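PDB 2PHP: bifunctional thiamine biosynthesis protein ThiDN from Methanocaldococcus jannaschii DSM 2661, which probably phosphorylates hydroxymethylpyrimidine and its monophosphate and then condenses the resulting diphosphate with thiazole phosphate to form thiamine monophosphate. Local coordinates for residues 81-86 and 128-134. Residues are numbered along the deposited sequence; the frame is centred on the assembly and turned at random.
Sequences KIILSA and STMEWGT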
ATOM      1  N   LYS B  81     -10.061  -9.904  22.886  1.00 28.88           N
ATOM      2  CA  LYS B  81     -10.973 -10.062  24.023  1.00 30.16           C
ATOM      3  C   LYS B  81     -12.071 -11.063  23.675  1.00 29.20           C
ATOM      4  O   LYS B  81     -12.497 -11.845  24.520  1.00 29.44           O
ATOM      5  CB  LYS B  81     -11.618  -8.723  24.398  1.00 29.34           C
ATOM      6  CG  LYS B  81     -10.673  -7.680  25.003  1.00 33.96           C
ATOM      7  CD  LYS B  81     -11.452  -6.419  25.368  1.00 39.32           C
ATOM      8  CE  LYS B  81     -10.550  -5.227  25.668  1.00 43.83           C
ATOM      9  NZ  LYS B  81      -9.723  -5.435  26.888  1.00 47.95           N
ATOM     10  N   ILE B  82     -12.529 -11.039  22.427  1.00 27.46           N
ATOM     11  CA  ILE B  82     -13.573 -11.962  22.005  1.00 27.76           C
ATOM     12  C   ILE B  82     -13.057 -13.404  21.973  1.00 29.25           C
ATOM     13  O   ILE B  82     -13.685 -14.304  22.530  1.00 30.14           O
ATOM     14  CB  ILE B  82     -14.127 -11.596  20.611  1.00 26.73           C
ATOM     15  CG1 ILE B  82     -14.819 -10.232  20.665  1.00 25.91           C
ATOM     16  CG2 ILE B  82     -15.096 -12.678  20.147  1.00 27.72           C
ATOM     17  CD1 ILE B  82     -15.166  -9.644  19.281  1.00 27.19           C
ATOM     18  N   ILE B  83     -11.912 -13.618  21.330  1.00 29.29           N
ATOM     19  CA  ILE B  83     -11.332 -14.956  21.240  1.00 29.53           C
ATOM     20  C   ILE B  83     -10.981 -15.549  22.608  1.00 30.74           C
ATOM     21  O   ILE B  83     -11.333 -16.689  22.899  1.00 31.25           O
ATOM     22  CB  ILE B  83     -10.079 -14.957  20.339  1.00 28.02           C
ATOM     23  CG1 ILE B  83     -10.487 -14.553  18.916  1.00 27.21           C
ATOM     24  CG2 ILE B  83      -9.429 -16.344  20.348  1.00 25.54           C
ATOM     25  CD1 ILE B  83      -9.337 -14.249  17.985  1.00 27.92           C
ATOM     26  N   LEU B  84     -10.291 -14.785  23.447  1.00 31.18           N
ATOM     27  CA  LEU B  84      -9.939 -15.284  24.770  1.00 32.29           C
ATOM     28  C   LEU B  84     -11.176 -15.594  25.598  1.00 33.51           C
ATOM     29  O   LEU B  84     -11.167 -16.528  26.400  1.00 32.95           O
ATOM     30  CB  LEU B  84      -9.046 -14.286  25.509  1.00 33.12           C
ATOM     31  CG  LEU B  84      -7.554 -14.447  25.200  1.00 34.43           C
ATOM     32  CD1 LEU B  84      -7.305 -14.207  23.714  1.00 36.40           C
ATOM     33  CD2 LEU B  84      -6.745 -13.479  26.048  1.00 37.57           C
ATOM     34  N   SER B  85     -12.243 -14.819  25.408  1.00 33.07           N
ATOM     35  CA  SER B  85     -13.482 -15.064  26.144  1.00 35.05           C
ATOM     36  C   SER B  85     -14.145 -16.353  25.653  1.00 35.67           C
ATOM     37  O   SER B  85     -14.532 -17.208  26.448  1.00 35.65           O
ATOM     38  CB  SER B  85     -14.461 -13.896  25.974  1.00 34.87           C
ATOM     39  OG  SER B  85     -14.019 -12.738  26.661  1.00 38.79           O
ATOM     40  N   ALA B  86     -14.274 -16.491  24.339  1.00 36.23           N
ATOM     41  CA  ALA B  86     -14.900 -17.675  23.770  1.00 37.75           C
ATOM     42  C   ALA B  86     -14.106 -18.945  24.053  1.00 38.32           C
ATOM     43  O   ALA B  86     -14.691 -20.021  24.221  1.00 39.12           O
ATOM     44  CB  ALA B  86     -15.081 -17.502  22.264  1.00 36.01           C
ATOM     45  N   SER B 128     -15.576  -5.205  30.509  1.00 47.43           N
ATOM     46  CA  SER B 128     -15.214  -4.910  29.131  1.00 45.43           C
ATOM     47  C   SER B 128     -16.387  -5.391  28.284  1.00 43.47           C
ATOM     48  O   SER B 128     -16.775  -6.558  28.366  1.00 42.97           O
ATOM     49  CB  SER B 128     -13.950  -5.674  28.745  1.00 46.61           C
ATOM     50  OG  SER B 128     -13.889  -5.890  27.343  1.00 49.63           O
ATOM     51  N   THR B 129     -16.963  -4.498  27.486  1.00 39.75           N
ATOM     52  CA  THR B 129     -18.095  -4.870  26.651  1.00 39.01           C
ATOM     53  C   THR B 129     -17.849  -6.165  25.879  1.00 39.43           C
ATOM     54  O   THR B 129     -18.709  -7.043  25.846  1.00 38.78           O
ATOM     55  CB  THR B 129     -18.423  -3.779  25.613  1.00 38.13           C
ATOM     56  OG1 THR B 129     -18.512  -2.504  26.259  1.00 38.70           O
ATOM     57  CG2 THR B 129     -19.750  -4.091  24.924  1.00 36.56           C
HETATM   58  N   MSE B 130     -16.677  -6.283  25.255  1.00 39.05           N
HETATM   59  CA  MSE B 130     -16.370  -7.474  24.460  1.00 39.92           C
HETATM   60  C   MSE B 130     -16.207  -8.764  25.249  1.00 39.59           C
HETATM   61  O   MSE B 130     -16.563  -9.836  24.763  1.00 39.67           O
HETATM   62  CB  MSE B 130     -15.127  -7.236  23.600  1.00 42.00           C
HETATM   63  CG  MSE B 130     -15.345  -6.248  22.452  1.00 43.99           C
HETATM   64 SE   MSE B 130     -16.757  -6.791  21.186  1.00 51.47          SE
HETATM   65  CE  MSE B 130     -18.221  -5.796  21.987  1.00 45.14           C
ATOM     66  N   GLU B 131     -15.675  -8.678  26.465  1.00 39.24           N
ATOM     67  CA  GLU B 131     -15.500  -9.883  27.273  1.00 38.65           C
ATOM     68  C   GLU B 131     -16.861 -10.312  27.823  1.00 37.69           C
ATOM     69  O   GLU B 131     -17.257 -11.476  27.725  1.00 36.46           O
ATOM     70  CB  GLU B 131     -14.526  -9.613  28.423  1.00 38.82           C
ATOM     71  CG  GLU B 131     -13.288  -8.855  27.992  1.00 42.75           C
ATOM     72  CD  GLU B 131     -12.280  -8.666  29.111  1.00 44.66           C
ATOM     73  OE1 GLU B 131     -12.695  -8.436  30.268  1.00 45.06           O
ATOM     74  OE2 GLU B 131     -11.066  -8.730  28.820  1.00 45.95           O
ATOM     75  N   TRP B 132     -17.577  -9.349  28.385  1.00 36.66           N
ATOM     76  CA  TRP B 132     -18.887  -9.597  28.958  1.00 38.04           C
ATOM     77  C   TRP B 132     -19.907 -10.063  27.918  1.00 38.06           C
ATOM     78  O   TRP B 132     -20.639 -11.032  28.144  1.00 38.25           O
ATOM     79  CB  TRP B 132     -19.390  -8.324  29.642  1.00 39.55           C
ATOM     80  CG  TRP B 132     -20.836  -8.371  29.964  1.00 41.99           C
ATOM     81  CD1 TRP B 132     -21.420  -8.965  31.045  1.00 41.76           C
ATOM     82  CD2 TRP B 132     -21.903  -7.879  29.146  1.00 42.83           C
ATOM     83  NE1 TRP B 132     -22.789  -8.875  30.947  1.00 43.26           N
ATOM     84  CE2 TRP B 132     -23.112  -8.212  29.794  1.00 43.14           C
ATOM     85  CE3 TRP B 132     -21.952  -7.187  27.929  1.00 43.25           C
ATOM     86  CZ2 TRP B 132     -24.364  -7.880  29.259  1.00 43.60           C
ATOM     87  CZ3 TRP B 132     -23.197  -6.855  27.398  1.00 42.99           C
ATOM     88  CH2 TRP B 132     -24.386  -7.202  28.064  1.00 44.01           C
ATOM     89  N   GLY B 133     -19.960  -9.362  26.789  1.00 36.75           N
ATOM     90  CA  GLY B 133     -20.904  -9.711  25.739  1.00 35.87           C
ATOM     91  C   GLY B 133     -20.678 -11.095  25.163  1.00 36.71           C
ATOM     92  O   GLY B 133     -21.630 -11.827  24.884  1.00 34.85           O
ATOM     93  N   THR B 134     -19.411 -11.452  24.966  1.00 35.58           N
ATOM     94  CA  THR B 134     -19.078 -12.760  24.426  1.00 37.21           C
ATOM     95  C   THR B 134     -19.511 -13.823  25.431  1.00 38.43           C
ATOM     96  O   THR B 134     -20.132 -14.822  25.065  1.00 36.89           O
ATOM     97  CB  THR B 134     -17.563 -12.890  24.164  1.00 37.12           C
ATOM     98  OG1 THR B 134     -17.173 -11.953  23.150  1.00 37.02           O
ATOM     99  CG2 THR B 134     -17.215 -14.304  23.709  1.00 35.26           C
TER
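Lys-81 and Ser-85 of helix 77-87 pack on the first two turns of helix 129-141 in the ThiN thiamine-phosphate synthase domain, the C-terminal part of the protein, where the two helices run in roughly the same direction. The axes of the two short segments approach to 8.3 Å and cross at -35°, with Ser-85, Ala-86 and Thr-134 among the side chains that meet between them. Lys-81 can be followed outward along the contact: CB meets Met-130 CB and Glu-131 CG, CG runs beside the Glu-131 carboxylate, and CD comes 3.2 Å from Ser-128 OG, the N-cap oxygen that weakly accepts from Glu-131 N. CE passes the same hydroxyl, and after the bend at chi4 (-66°) Lys-81 NZ ends 4.0 Å from Glu-131 OE2, too far for a salt bridge, though the opposite charges may still attract. Deeper in, Ile-82 and Met-130, a selenomethionine, lie side by side, Ile-82 CD1 at 3.8 Å from Met-130 SE, and both also touch Arg-161 of strand 159-164. At Thr-134 the methyl CG2, anti to the backbone N, is directed at the neighbouring helix, 3.6 Å from Ser-85 CB, and also meets Ala-86 N. Both hydroxyls are turned back into their own helices. Thr-134 OG1 donates to Met-130 O at 2.7 Å, with a C=O...donor angle of 167°. With an alanine here, a gap is likely to open beside Ser-85 and Ala-86, and Met-130 O would probably lose its hydroxyl donor while keeping the Thr-134 N bond. Ser-85 OG, resting against Glu-131 CA, donates to Lys-81 O at 2.8 Å, from the face of that carbonyl opposite Ser-85 N.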